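Local coordinates for protein walker-Type ATPase (Pyrococcus abyssi, PDB 2QEN) that probably binds and hydrolyses ATP as an archaeal Walker-type P-loop ATPase, here holding ADP and magnesium, though its cellular role is unknown, at residues F15-E20 with R40-S45; E26-E29 with L33-L36; A153-A158 with I167-S172; M271-E276 with M327-E332. The protein carries 1 engineered substitution. All blocks are in the same frame, centred on the assembly; numbering follows the deposited sequence.

Contact 1: F15-E20 with R40-S45. With MG (magnesium ion), chain B; ADP (adenosine-5'-diphosphate), chain C.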
loop_
_atom_site.group_PDB
_atom_site.type_symbol
_atom_site.label_atom_id
_atom_site.label_comp_id
_atom_site.label_asym_id
_atom_site.label_seq_id
_atom_site.Cartn_x
_atom_site.Cartn_y
_atom_site.Cartn_z
ATOM N N PHE A 15 -13.460 7.744 6.114
ATOM C CA PHE A 15 -13.809 9.088 5.644
ATOM C C PHE A 15 -13.679 9.168 4.123
ATOM O O PHE A 15 -12.679 8.726 3.556
ATOM C CB PHE A 15 -12.938 10.164 6.309
ATOM C CG PHE A 15 -13.424 11.582 6.075
ATOM C CD1 PHE A 15 -14.416 12.131 6.884
ATOM C CD2 PHE A 15 -12.882 12.369 5.050
ATOM C CE1 PHE A 15 -14.878 13.437 6.671
ATOM C CE2 PHE A 15 -13.326 13.681 4.836
ATOM C CZ PHE A 15 -14.331 14.214 5.649
ATOM N N ASP A 16 -14.693 9.762 3.493
ATOM C CA ASP A 16 -14.860 9.835 2.028
ATOM C C ASP A 16 -14.497 8.581 1.236
ATOM O O ASP A 16 -15.069 7.512 1.466
ATOM C CB ASP A 16 -14.184 11.062 1.420
ATOM C CG ASP A 16 -15.097 11.783 0.402
ATOM O OD1 ASP A 16 -15.757 11.089 -0.431
ATOM O OD2 ASP A 16 -15.168 13.045 0.455
ATOM N N ARG A 17 -13.555 8.738 0.303
ATOM C CA ARG A 17 -13.129 7.666 -0.627
ATOM C C ARG A 17 -14.259 7.062 -1.469
ATOM O O ARG A 17 -14.179 5.915 -1.913
ATOM C CB ARG A 17 -12.332 6.571 0.100
ATOM C CG ARG A 17 -11.009 7.022 0.740
ATOM C CD ARG A 17 -10.045 7.687 -0.251
ATOM N NE ARG A 17 -8.693 7.864 0.297
ATOM C CZ ARG A 17 -7.812 8.752 -0.158
ATOM N NH1 ARG A 17 -8.141 9.558 -1.165
ATOM N NH2 ARG A 17 -6.600 8.845 0.389
ATOM N N GLU A 18 -15.300 7.850 -1.703
ATOM C CA GLU A 18 -16.470 7.380 -2.450
ATOM C C GLU A 18 -16.213 7.277 -3.961
ATOM O O GLU A 18 -16.731 6.380 -4.623
ATOM C CB GLU A 18 -17.695 8.242 -2.124
ATOM C CG GLU A 18 -18.329 7.859 -0.784
ATOM C CD GLU A 18 -18.759 9.054 0.034
ATOM O OE1 GLU A 18 -19.494 9.908 -0.510
ATOM O OE2 GLU A 18 -18.357 9.145 1.225
ATOM N N GLU A 19 -15.405 8.195 -4.483
ATOM C CA GLU A 19 -14.939 8.159 -5.870
ATOM C C GLU A 19 -14.031 6.938 -6.083
ATOM O O GLU A 19 -14.180 6.209 -7.054
ATOM C CB GLU A 19 -14.163 9.439 -6.226
ATOM C CG GLU A 19 -14.682 10.766 -5.597
ATOM C CD GLU A 19 -14.368 10.933 -4.089
ATOM O OE1 GLU A 19 -13.293 10.503 -3.611
ATOM O OE2 GLU A 19 -15.217 11.517 -3.379
ATOM N N GLU A 20 -13.100 6.735 -5.152
ATOM C CA GLU A 20 -12.127 5.643 -5.202
ATOM C C GLU A 20 -12.782 4.259 -5.127
ATOM O O GLU A 20 -12.373 3.323 -5.827
ATOM C CB GLU A 20 -11.090 5.799 -4.085
ATOM C CG GLU A 20 -10.115 6.949 -4.274
ATOM C CD GLU A 20 -10.643 8.308 -3.786
ATOM O OE1 GLU A 20 -11.834 8.416 -3.398
ATOM O OE2 GLU A 20 -9.852 9.280 -3.791
ATOM N N ARG A 40 2.590 5.262 0.395
ATOM C CA ARG A 40 2.418 4.607 1.689
ATOM C C ARG A 40 1.661 5.531 2.656
ATOM O O ARG A 40 1.970 6.716 2.744
ATOM C CB ARG A 40 3.785 4.251 2.275
ATOM C CG ARG A 40 3.749 3.787 3.721
ATOM C CD ARG A 40 3.729 2.279 3.850
ATOM N NE ARG A 40 5.089 1.748 3.815
ATOM C CZ ARG A 40 5.689 1.115 4.819
ATOM N NH1 ARG A 40 5.053 0.910 5.971
ATOM N NH2 ARG A 40 6.933 0.673 4.663
ATOM N N ARG A 41 0.667 4.964 3.349
ATOM C CA ARG A 41 -0.166 5.635 4.374
ATOM C C ARG A 41 -1.302 6.466 3.802
ATOM O O ARG A 41 -2.007 7.143 4.548
ATOM C CB ARG A 41 0.655 6.501 5.336
ATOM C CG ARG A 41 1.545 5.730 6.271
ATOM C CD ARG A 41 2.739 6.567 6.671
ATOM N NE ARG A 41 3.726 5.736 7.357
ATOM C CZ ARG A 41 4.963 5.506 6.924
ATOM N NH1 ARG A 41 5.432 6.080 5.804
ATOM N NH2 ARG A 41 5.746 4.713 7.640
ATOM N N VAL A 42 -1.465 6.418 2.485
ATOM C CA VAL A 42 -2.511 7.177 1.807
ATOM C C VAL A 42 -3.912 6.601 2.059
ATOM O O VAL A 42 -4.911 7.295 1.888
ATOM C CB VAL A 42 -2.215 7.287 0.279
ATOM C CG1 VAL A 42 -2.603 5.978 -0.487
ATOM C CG2 VAL A 42 -2.871 8.519 -0.303
ATOM N N GLY A 43 -3.974 5.325 2.436
ATOM C CA GLY A 43 -5.235 4.669 2.774
ATOM C C GLY A 43 -5.675 3.480 1.921
ATOM O O GLY A 43 -6.866 3.167 1.901
ATOM N N LYS A 44 -4.734 2.821 1.233
ATOM C CA LYS A 44 -5.046 1.657 0.362
ATOM C C LYS A 44 -5.548 0.424 1.104
ATOM O O LYS A 44 -6.571 -0.164 0.718
ATOM C CB LYS A 44 -3.837 1.245 -0.514
ATOM C CG LYS A 44 -3.204 2.351 -1.372
ATOM C CD LYS A 44 -2.036 1.811 -2.201
ATOM C CE LYS A 44 -0.801 1.476 -1.356
ATOM N NZ LYS A 44 -0.280 2.652 -0.521
ATOM N N SER A 45 -4.831 -0.008 2.147
ATOM C CA SER A 45 -5.300 -1.165 2.931
ATOM C C SER A 45 -6.689 -0.941 3.520
ATOM O O SER A 45 -7.551 -1.827 3.470
ATOM C CB SER A 45 -4.328 -1.523 4.048
ATOM O OG SER A 45 -3.175 -2.136 3.508
HETATM MG MG MG B . -1.176 -1.032 3.175
HETATM P PB ADP C . -1.638 2.260 3.003
HETATM O O1B ADP C . -2.016 3.105 1.811
HETATM O O2B ADP C . -2.198 0.858 2.908
HETATM O O3B ADP C . -0.181 2.276 3.382
HETATM P PA ADP C . -3.464 2.437 5.322
HETATM O O1A ADP C . -4.753 1.997 4.678
HETATM O O2A ADP C . -2.775 1.550 6.311
HETATM O O3A ADP C . -2.392 2.992 4.222
HETATM O "O5'" ADP C . -3.821 3.850 6.024
HETATM C "C5'" ADP C . -2.989 4.467 7.011
HETATM C "C4'" ADP C . -3.866 4.818 8.220
HETATM O "O4'" ADP C . -4.614 6.022 7.967
HETATM C "C3'" ADP C . -4.935 3.784 8.572
HETATM O "O3'" ADP C . -4.489 2.839 9.536
HETATM C "C2'" ADP C . -6.018 4.604 9.198
HETATM O "O2'" ADP C . -5.502 5.015 10.461
HETATM C "C1'" ADP C . -5.965 5.883 8.419
HETATM N N9 ADP C . -6.853 6.024 7.244
HETATM C C8 ADP C . -6.490 5.797 5.968
HETATM N N7 ADP C . -7.495 6.094 5.110
HETATM C C5 ADP C . -8.535 6.524 5.848
HETATM C C6 ADP C . -9.910 6.996 5.583
HETATM N N6 ADP C . -10.387 7.074 4.320
HETATM N N1 ADP C . -10.672 7.354 6.646
HETATM C C2 ADP C . -10.218 7.271 7.901
HETATM N N3 ADP C . -8.971 6.874 8.220
HETATM C C4 ADP C . -8.101 6.486 7.256
HETATM O O HOH W 1 -8.325 5.550 2.293
HETATM O O HOH W 2 -1.223 -1.358 1.050
HETATM O O HOH W 3 -0.280 -2.860 3.720
HETATM O O HOH W 4 -1.254 -0.642 5.257
HETATM O O HOH W 5 0.898 -0.245 3.303
#
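Arg17 and Val42 form a buried polar contact at the nucleotide pocket of a P-loop ATPase fold, where the N-cap of helix 18-30 meets the Walker A loop leading into helix 44-54. Arg17 NH2 donates to Val42 O over 2.7 Å; the acceptor lies in the guanidinium plane, but the bond is bent at the hydrogen (143°). At the same flat group's edge, Arg17 NE donates to a water 3.1 Å away, and that water donates to Gly43 O. Two successive loop carbonyls are thus held, one directly and one through water. NH1 forms a salt bridge with Glu20, its hydrogen bond weak, and also donates to Lys201 O. Arginine suits this buried spot because one planar group serves carbonyls, water and carboxylate together. Its chain, bent at chi2 (-56°), passes with Arg17 CG 3.6 Å from ADP N6 before turning to the loop. A leucine in its place would probably leave Val42 O without this donor and Glu20 without its charge mate.

The two segments divide the nucleotide between them. Phe15 reads the adenine edge through its backbone, N donating to ADP N1 at 2.9 Å while ADP N6 donates to Phe15 O. The amides of Arg41, Gly43, Lys44 and Ser45 wrap the beta-phosphate, joined by Lys44 NZ. Glycine is needed at position 43, since a CB would be jammed against the preceding carbonyl and strike ADP N7. Six oxygens surround the magnesium ion: Ser45 OG at 2.3 Å, ADP O2B and four waters.

Contact 2: E26-E29 with L33-L36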
loop_
_atom_site.group_PDB
_atom_site.type_symbol
_atom_site.label_atom_id
_atom_site.label_comp_id
_atom_site.label_asym_id
_atom_site.label_seq_id
_atom_site.Cartn_x
_atom_site.Cartn_y
_atom_site.Cartn_z
ATOM N N GLU A 26 -15.775 -0.370 -10.593
ATOM C CA GLU A 26 -15.734 -0.244 -12.047
ATOM C C GLU A 26 -14.580 -1.051 -12.655
ATOM O O GLU A 26 -14.755 -1.733 -13.660
ATOM C CB GLU A 26 -15.666 1.232 -12.469
ATOM C CG GLU A 26 -16.959 2.021 -12.206
ATOM C CD GLU A 26 -16.884 3.521 -12.580
ATOM O OE1 GLU A 26 -15.767 4.057 -12.745
ATOM O OE2 GLU A 26 -17.956 4.165 -12.706
ATOM N N SER A 27 -13.412 -0.999 -12.022
ATOM C CA SER A 27 -12.260 -1.722 -12.533
ATOM C C SER A 27 -12.454 -3.240 -12.494
ATOM O O SER A 27 -12.114 -3.947 -13.451
ATOM C CB SER A 27 -10.989 -1.332 -11.787
ATOM O OG SER A 27 -9.880 -1.947 -12.413
ATOM N N LEU A 28 -13.001 -3.730 -11.383
ATOM C CA LEU A 28 -13.363 -5.145 -11.269
ATOM C C LEU A 28 -14.333 -5.578 -12.370
ATOM O O LEU A 28 -14.129 -6.629 -12.988
ATOM C CB LEU A 28 -13.903 -5.470 -9.880
ATOM C CG LEU A 28 -12.833 -5.989 -8.917
ATOM C CD1 LEU A 28 -11.948 -4.867 -8.364
ATOM C CD2 LEU A 28 -13.468 -6.779 -7.792
ATOM N N GLU A 29 -15.342 -4.746 -12.646
ATOM C CA GLU A 29 -16.291 -4.984 -13.749
ATOM C C GLU A 29 -15.622 -5.096 -15.110
ATOM O O GLU A 29 -16.093 -5.832 -15.972
ATOM C CB GLU A 29 -17.343 -3.877 -13.831
ATOM C CG GLU A 29 -18.372 -3.914 -12.721
ATOM C CD GLU A 29 -19.182 -2.635 -12.599
ATOM O OE1 GLU A 29 -19.295 -1.881 -13.601
ATOM O OE2 GLU A 29 -19.712 -2.388 -11.488
ATOM N N LEU A 33 -7.955 -8.353 -13.568
ATOM C CA LEU A 33 -6.857 -7.929 -12.720
ATOM C C LEU A 33 -6.903 -6.393 -12.536
ATOM O O LEU A 33 -7.008 -5.649 -13.517
ATOM C CB LEU A 33 -5.534 -8.313 -13.396
ATOM C CG LEU A 33 -4.275 -8.761 -12.641
ATOM C CD1 LEU A 33 -3.032 -8.452 -13.474
ATOM C CD2 LEU A 33 -4.138 -8.197 -11.266
ATOM N N THR A 34 -6.789 -5.940 -11.291
ATOM C CA THR A 34 -6.856 -4.508 -10.935
ATOM C C THR A 34 -5.658 -4.166 -10.055
ATOM O O THR A 34 -5.307 -4.940 -9.169
ATOM C CB THR A 34 -8.191 -4.202 -10.196
ATOM O OG1 THR A 34 -9.277 -4.376 -11.106
ATOM C CG2 THR A 34 -8.254 -2.778 -9.636
ATOM N N LEU A 35 -5.022 -3.025 -10.313
ATOM C CA LEU A 35 -3.959 -2.520 -9.444
ATOM C C LEU A 35 -4.469 -1.351 -8.598
ATOM O O LEU A 35 -5.055 -0.403 -9.127
ATOM C CB LEU A 35 -2.700 -2.114 -10.243
ATOM C CG LEU A 35 -2.251 -3.018 -11.405
ATOM C CD1 LEU A 35 -1.004 -2.481 -12.096
ATOM C CD2 LEU A 35 -2.037 -4.465 -10.938
ATOM N N LEU A 36 -4.270 -1.433 -7.284
ATOM C CA LEU A 36 -4.627 -0.344 -6.403
ATOM C C LEU A 36 -3.355 0.360 -5.924
ATOM O O LEU A 36 -2.556 -0.220 -5.189
ATOM C CB LEU A 36 -5.484 -0.840 -5.242
ATOM C CG LEU A 36 -6.032 0.230 -4.295
ATOM C CD1 LEU A 36 -7.197 0.931 -4.954
ATOM C CD2 LEU A 36 -6.460 -0.407 -2.974
#
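Ser27 OG and Thr34 OG1 share a hydrogen bond of 2.8 Å, in which either hydroxyl could be the donor. It ties helix 18-30 to strand 33-37, two elements joined by a very short turn, and both residues are buried. With OG anti to its own backbone nitrogen (chi1 -174°), the serine hydroxyl lies beside the carbonyl carbon and faces the strand. The threonine meets it with both branches: besides the OG1 bond, its methyl CG2 lies 3.3 Å from Ser27 OG. Their CB atoms point at the opposing segment, and the small size of the two residues lets the backbones come close, with the CA atoms of Ser27 and Thr34 only 6.3 Å apart. Leu28 comes in at about a right angle to the threonine, its methyl CD1 a van der Waals neighbour of the hydroxyl, 3.9 Å from Thr34 OG1. Valine in place of Thr34 would keep the branching but lose the hydroxyl, and would probably leave Ser27 OG without this partner in a buried setting.

Thr34 belongs to an inner strand of the parallel sheet, between strands 165-171 and 196-199, and its backbone bonds to Ile167 and Leu169. Ser27 also leans on Val198 and Leu28 on Ile168, so the helix spans three strands, while Leu33 and Leu35 point away from it and Leu35 packs on helix 174-181.

Contact 3: A153-A158 with I167-S172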
loop_
_atom_site.group_PDB
_atom_site.type_symbol
_atom_site.label_atom_id
_atom_site.label_comp_id
_atom_site.label_asym_id
_atom_site.label_seq_id
_atom_site.Cartn_x
_atom_site.Cartn_y
_atom_site.Cartn_z
ATOM N N ALA A 153 2.621 -16.449 -13.545
ATOM C CA ALA A 153 1.983 -17.531 -14.280
ATOM C C ALA A 153 0.594 -17.852 -13.716
ATOM O O ALA A 153 -0.367 -18.000 -14.472
ATOM C CB ALA A 153 2.881 -18.776 -14.304
ATOM N N LEU A 154 0.489 -17.944 -12.394
ATOM C CA LEU A 154 -0.794 -18.134 -11.730
ATOM C C LEU A 154 -1.777 -17.029 -12.084
ATOM O O LEU A 154 -2.934 -17.317 -12.372
ATOM C CB LEU A 154 -0.613 -18.215 -10.202
ATOM C CG LEU A 154 -1.862 -18.313 -9.310
ATOM C CD1 LEU A 154 -2.636 -19.640 -9.488
ATOM C CD2 LEU A 154 -1.461 -18.130 -7.875
ATOM N N PHE A 155 -1.319 -15.774 -12.048
ATOM C CA PHE A 155 -2.154 -14.613 -12.403
ATOM C C PHE A 155 -2.629 -14.638 -13.875
ATOM O O PHE A 155 -3.752 -14.228 -14.175
ATOM C CB PHE A 155 -1.438 -13.283 -12.123
ATOM C CG PHE A 155 -1.089 -13.039 -10.670
ATOM C CD1 PHE A 155 -1.824 -13.614 -9.637
ATOM C CD2 PHE A 155 -0.023 -12.189 -10.338
ATOM C CE1 PHE A 155 -1.486 -13.372 -8.301
ATOM C CE2 PHE A 155 0.312 -11.927 -9.009
ATOM C CZ PHE A 155 -0.409 -12.508 -7.991
ATOM N N ALA A 156 -1.763 -15.088 -14.780
ATOM C CA ALA A 156 -2.100 -15.210 -16.200
ATOM C C ALA A 156 -3.179 -16.264 -16.384
ATOM O O ALA A 156 -4.089 -16.099 -17.185
ATOM C CB ALA A 156 -0.871 -15.585 -17.004
ATOM N N TYR A 157 -3.072 -17.346 -15.619
ATOM C CA TYR A 157 -4.070 -18.415 -15.643
ATOM C C TYR A 157 -5.424 -17.937 -15.111
ATOM O O TYR A 157 -6.444 -18.135 -15.749
ATOM C CB TYR A 157 -3.568 -19.625 -14.860
ATOM C CG TYR A 157 -4.613 -20.699 -14.696
ATOM C CD1 TYR A 157 -5.028 -21.473 -15.784
ATOM C CD2 TYR A 157 -5.176 -20.942 -13.461
ATOM C CE1 TYR A 157 -5.983 -22.444 -15.629
ATOM C CE2 TYR A 157 -6.119 -21.923 -13.299
ATOM C CZ TYR A 157 -6.515 -22.663 -14.370
ATOM O OH TYR A 157 -7.461 -23.629 -14.175
ATOM N N ALA A 158 -5.428 -17.286 -13.955
ATOM C CA ALA A 158 -6.651 -16.650 -13.461
ATOM C C ALA A 158 -7.270 -15.673 -14.493
ATOM O O ALA A 158 -8.477 -15.686 -14.731
ATOM C CB ALA A 158 -6.390 -15.957 -12.132
ATOM N N ILE A 167 -8.734 -10.464 -9.114
ATOM C CA ILE A 167 -7.489 -10.304 -8.376
ATOM C C ILE A 167 -7.199 -8.796 -8.283
ATOM O O ILE A 167 -7.319 -8.075 -9.275
ATOM C CB ILE A 167 -6.325 -11.088 -9.037
ATOM C CG1 ILE A 167 -6.543 -12.603 -8.915
ATOM C CG2 ILE A 167 -4.947 -10.684 -8.437
ATOM C CD1 ILE A 167 -5.477 -13.412 -9.619
ATOM N N ILE A 168 -6.917 -8.338 -7.068
ATOM C CA ILE A 168 -6.489 -6.970 -6.813
ATOM C C ILE A 168 -5.069 -7.054 -6.274
ATOM O O ILE A 168 -4.812 -7.813 -5.340
ATOM C CB ILE A 168 -7.400 -6.264 -5.771
ATOM C CG1 ILE A 168 -8.838 -6.171 -6.292
ATOM C CG2 ILE A 168 -6.862 -4.838 -5.429
ATOM C CD1 ILE A 168 -9.857 -5.740 -5.239
ATOM N N LEU A 169 -4.157 -6.292 -6.877
ATOM C CA LEU A 169 -2.791 -6.140 -6.380
ATOM C C LEU A 169 -2.595 -4.693 -5.957
ATOM O O LEU A 169 -2.857 -3.765 -6.726
ATOM C CB LEU A 169 -1.757 -6.515 -7.461
ATOM C CG LEU A 169 -1.912 -7.855 -8.204
ATOM C CD1 LEU A 169 -0.789 -7.989 -9.218
ATOM C CD2 LEU A 169 -1.882 -9.034 -7.257
ATOM N N THR A 170 -2.160 -4.500 -4.727
ATOM C CA THR A 170 -1.897 -3.162 -4.242
ATOM C C THR A 170 -0.387 -2.997 -4.137
ATOM O O THR A 170 0.356 -3.988 -4.029
ATOM C CB THR A 170 -2.549 -2.858 -2.856
ATOM O OG1 THR A 170 -1.618 -3.165 -1.813
ATOM C CG2 THR A 170 -3.867 -3.636 -2.651
ATOM N N GLY A 171 0.048 -1.746 -4.166
ATOM C CA GLY A 171 1.451 -1.402 -3.990
ATOM C C GLY A 171 1.629 0.055 -3.610
ATOM O O GLY A 171 1.046 0.953 -4.233
ATOM N N SER A 172 2.413 0.277 -2.560
ATOM C CA SER A 172 2.916 1.607 -2.223
ATOM C C SER A 172 4.152 1.935 -3.065
ATOM O O SER A 172 4.390 3.100 -3.388
ATOM C CB SER A 172 3.257 1.694 -0.735
ATOM O OG SER A 172 2.108 1.436 0.070
#
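The torsions of Phe155 and Ile167 bring them together: chi1 of -62° sets the phenylalanine CG anti to its carbonyl carbon, so the ring reaches out from the helix, and chi1 of -68° does the same for CG1 of the isoleucine. With the rest of the isoleucine chain extended, its terminal CD1 arrives 3.7 Å from Phe155 CD1. The two side chains cross at about a right angle. That same methyl also lies 3.7 Å from Ala158 CB, so it touches two residues a helical turn apart. Alanine suits the second place because its short side chain lets the isoleucine tip come in beside the helix. Farther along the strand, Leu169 CD2 comes to 3.8 Å from Phe155 CZ, at the ring's tip.

Helix 149-161 and strand 165-171 are the last two elements of a beta-alpha-beta unit that begins with strand 130-135, a building block of the P-loop NTPase core. Their short axes run 10.9 Å apart at closest approach, and their N-to-C directions make 141°, so the chain turns back between them. Ile167 and Leu169 are alternate strand residues, so both CB atoms face the helix. Phe155 is steadied further by an edge-to-face contact with Phe134. Thr170 bonds to Asp135, and Ser172 to Glu136, which sets the far end of the strand beside two magnesium-site residues that do not touch the ion in this model.

The touching groups are all hydrocarbon, and no polar group of either segment takes part. The attachment of helix to sheet therefore rests on shape and burial of apolar surface, not on directional bonds.

Contact 4: M271-E276 with M327-E332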
loop_
_atom_site.group_PDB
_atom_site.type_symbol
_atom_site.label_atom_id
_atom_site.label_comp_id
_atom_site.label_asym_id
_atom_site.label_seq_id
_atom_site.Cartn_x
_atom_site.Cartn_y
_atom_site.Cartn_z
ATOM N N MET A 271 12.259 6.502 10.447
ATOM C CA MET A 271 13.654 6.190 10.736
ATOM C C MET A 271 13.907 4.698 10.546
ATOM O O MET A 271 14.984 4.293 10.086
ATOM C CB MET A 271 14.015 6.611 12.160
ATOM C CG MET A 271 15.307 7.391 12.265
ATOM S SD MET A 271 15.211 8.993 11.429
ATOM C CE MET A 271 16.847 9.085 10.703
ATOM N N GLY A 272 12.901 3.894 10.904
ATOM C CA GLY A 272 12.944 2.431 10.758
ATOM C C GLY A 272 13.067 2.027 9.301
ATOM O O GLY A 272 13.861 1.154 8.962
ATOM N N GLU A 273 12.276 2.674 8.447
ATOM C CA GLU A 273 12.333 2.481 6.999
ATOM C C GLU A 273 13.613 3.041 6.369
ATOM O O GLU A 273 14.147 2.459 5.425
ATOM C CB GLU A 273 11.129 3.124 6.329
ATOM C CG GLU A 273 9.816 2.499 6.687
ATOM C CD GLU A 273 8.667 3.481 6.635
ATOM O OE1 GLU A 273 8.728 4.455 5.853
ATOM O OE2 GLU A 273 7.692 3.271 7.385
ATOM N N LEU A 274 14.102 4.163 6.886
ATOM C CA LEU A 274 15.366 4.712 6.414
ATOM C C LEU A 274 16.561 3.810 6.772
ATOM O O LEU A 274 17.554 3.781 6.035
ATOM C CB LEU A 274 15.568 6.143 6.921
ATOM C CG LEU A 274 14.634 7.234 6.383
ATOM C CD1 LEU A 274 14.866 8.540 7.149
ATOM C CD2 LEU A 274 14.790 7.459 4.869
ATOM N N GLU A 275 16.455 3.083 7.891
ATOM C CA GLU A 275 17.431 2.052 8.268
ATOM C C GLU A 275 17.539 0.993 7.172
ATOM O O GLU A 275 18.644 0.622 6.763
ATOM C CB GLU A 275 17.034 1.352 9.578
ATOM C CG GLU A 275 17.390 2.079 10.866
ATOM C CD GLU A 275 17.197 1.208 12.116
ATOM O OE1 GLU A 275 16.352 0.274 12.099
ATOM O OE2 GLU A 275 17.899 1.454 13.127
ATOM N N GLU A 276 16.382 0.506 6.718
ATOM C CA GLU A 276 16.307 -0.491 5.653
ATOM C C GLU A 276 17.032 -0.003 4.398
ATOM O O GLU A 276 17.868 -0.725 3.846
ATOM C CB GLU A 276 14.844 -0.860 5.337
ATOM C CG GLU A 276 14.065 -1.493 6.507
ATOM C CD GLU A 276 12.598 -1.826 6.174
ATOM O OE1 GLU A 276 11.898 -1.005 5.532
ATOM O OE2 GLU A 276 12.139 -2.919 6.578
ATOM N N MET A 327 10.315 3.163 -5.723
ATOM C CA MET A 327 9.951 2.866 -4.344
ATOM C C MET A 327 8.945 3.895 -3.825
ATOM O O MET A 327 8.434 3.756 -2.723
ATOM C CB MET A 327 11.208 2.874 -3.455
ATOM C CG MET A 327 11.941 1.528 -3.325
ATOM S SD MET A 327 13.562 1.764 -2.537
ATOM C CE MET A 327 13.543 0.503 -1.294
ATOM N N ASN A 328 8.710 4.953 -4.607
ATOM C CA ASN A 328 7.793 6.035 -4.238
ATOM C C ASN A 328 8.227 6.884 -3.021
ATOM O O ASN A 328 7.372 7.471 -2.328
ATOM C CB ASN A 328 6.381 5.483 -4.014
ATOM C CG ASN A 328 5.324 6.225 -4.808
ATOM O OD1 ASN A 328 5.600 7.247 -5.442
ATOM N ND2 ASN A 328 4.099 5.715 -4.770
ATOM N N TRP A 329 9.533 6.956 -2.753
ATOM C CA TRP A 329 10.034 7.907 -1.739
ATOM C C TRP A 329 9.901 9.310 -2.302
ATOM O O TRP A 329 9.654 10.274 -1.568
ATOM C CB TRP A 329 11.495 7.639 -1.365
ATOM C CG TRP A 329 11.651 6.468 -0.426
ATOM C CD1 TRP A 329 11.932 5.186 -0.767
ATOM C CD2 TRP A 329 11.529 6.484 1.005
ATOM N NE1 TRP A 329 11.992 4.397 0.350
ATOM C CE2 TRP A 329 11.752 5.164 1.455
ATOM C CE3 TRP A 329 11.269 7.484 1.947
ATOM C CZ2 TRP A 329 11.714 4.810 2.808
ATOM C CZ3 TRP A 329 11.227 7.137 3.297
ATOM C CH2 TRP A 329 11.454 5.809 3.715
ATOM N N ILE A 330 9.997 9.377 -3.632
ATOM C CA ILE A 330 10.183 10.619 -4.351
ATOM C C ILE A 330 9.310 10.708 -5.604
ATOM O O ILE A 330 9.035 9.709 -6.255
ATOM C CB ILE A 330 11.705 10.778 -4.669
ATOM C CG1 ILE A 330 12.286 11.932 -3.916
ATOM C CG2 ILE A 330 12.070 10.784 -6.144
ATOM C CD1 ILE A 330 12.911 11.446 -2.721
ATOM N N VAL A 331 8.866 11.924 -5.903
ATOM C CA VAL A 331 8.273 12.261 -7.185
ATOM C C VAL A 331 9.225 13.223 -7.933
ATOM O O VAL A 331 9.840 14.116 -7.316
ATOM C CB VAL A 331 6.867 12.910 -7.003
ATOM C CG1 VAL A 331 6.190 13.076 -8.317
ATOM C CG2 VAL A 331 5.971 12.041 -6.108
ATOM N N GLU A 332 9.373 13.010 -9.243
ATOM C CA GLU A 332 10.004 13.984 -10.128
ATOM C C GLU A 332 8.939 14.659 -10.975
ATOM O O GLU A 332 8.250 13.997 -11.752
ATOM C CB GLU A 332 11.065 13.344 -11.039
ATOM C CG GLU A 332 11.709 14.353 -12.011
ATOM C CD GLU A 332 12.809 13.765 -12.905
ATOM O OE1 GLU A 332 12.951 12.517 -12.978
ATOM O OE2 GLU A 332 13.545 14.572 -13.538
#
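Trp329 pushes the six-membered end of its indole against Glu273 and Leu274. With CG anti to its carbonyl carbon (chi1 -78°) and the ring swung across the CA-CB-CG plane (chi2 96°), the large side chain can bridge a wide backbone gap, the CA atoms of Leu274 and Trp329 standing 10.3 Å apart. Glu273 CB sits at the ring edge, in its plane, 3.8 Å from Trp329 CH2. Glu273 then extends beyond CG and brings OE1 to 3.7 Å from Trp329 CH2, its carboxylate plane turned 54° from the indole. Its other oxygen, OE2, forms a salt bridge with Arg41 of the nucleotide-binding loop, so glutamate suits the place by offering CB to the ring and carboxylate to the arginine.

Trp329 follows on the Schellman motif that ends helix 314-326, with Asn328 at positive phi, and the chain then enters the two-stranded hairpin of a region assigned to the MCM-type winged helix-turn-helix family. Helix 255-280 supplies the partners. Leu274 CB is aimed past the tryptophan segment rather than at it, yet the chain, extended beyond CG, brings CD2 of Leu274 obliquely to 3.9 Å from Trp329 CH2. Leu288 of helix 282-292 touches both Leu274 and Trp329.

How the contacts relate
Contacts 1, 2 and 3 are buried in the ATPase core, whereas contact 4 is partly buried and joins helix 255-280 to the winged-helix region. Contacts 1 and 2 both use helix 18-30. Contacts 2 and 3 hold adjacent strands of one sheet, probably hydrogen-bonded through Leu36 N and Leu169 O. Chemistry changes with place: contact 3 is wholly apolar on the sheet's flank, contact 2 is a single hydroxyl pair, and contact 1 is dense with amides, charge and metal. Contact 1 reaches contacts 3 and 4 through polar side chains, Lys44 meeting Ser172 and Arg41 meeting Glu273, and contact 2 by packing of Lys44 on Leu36. Ser172 O and Asn328 ND2 link contacts 3 and 4.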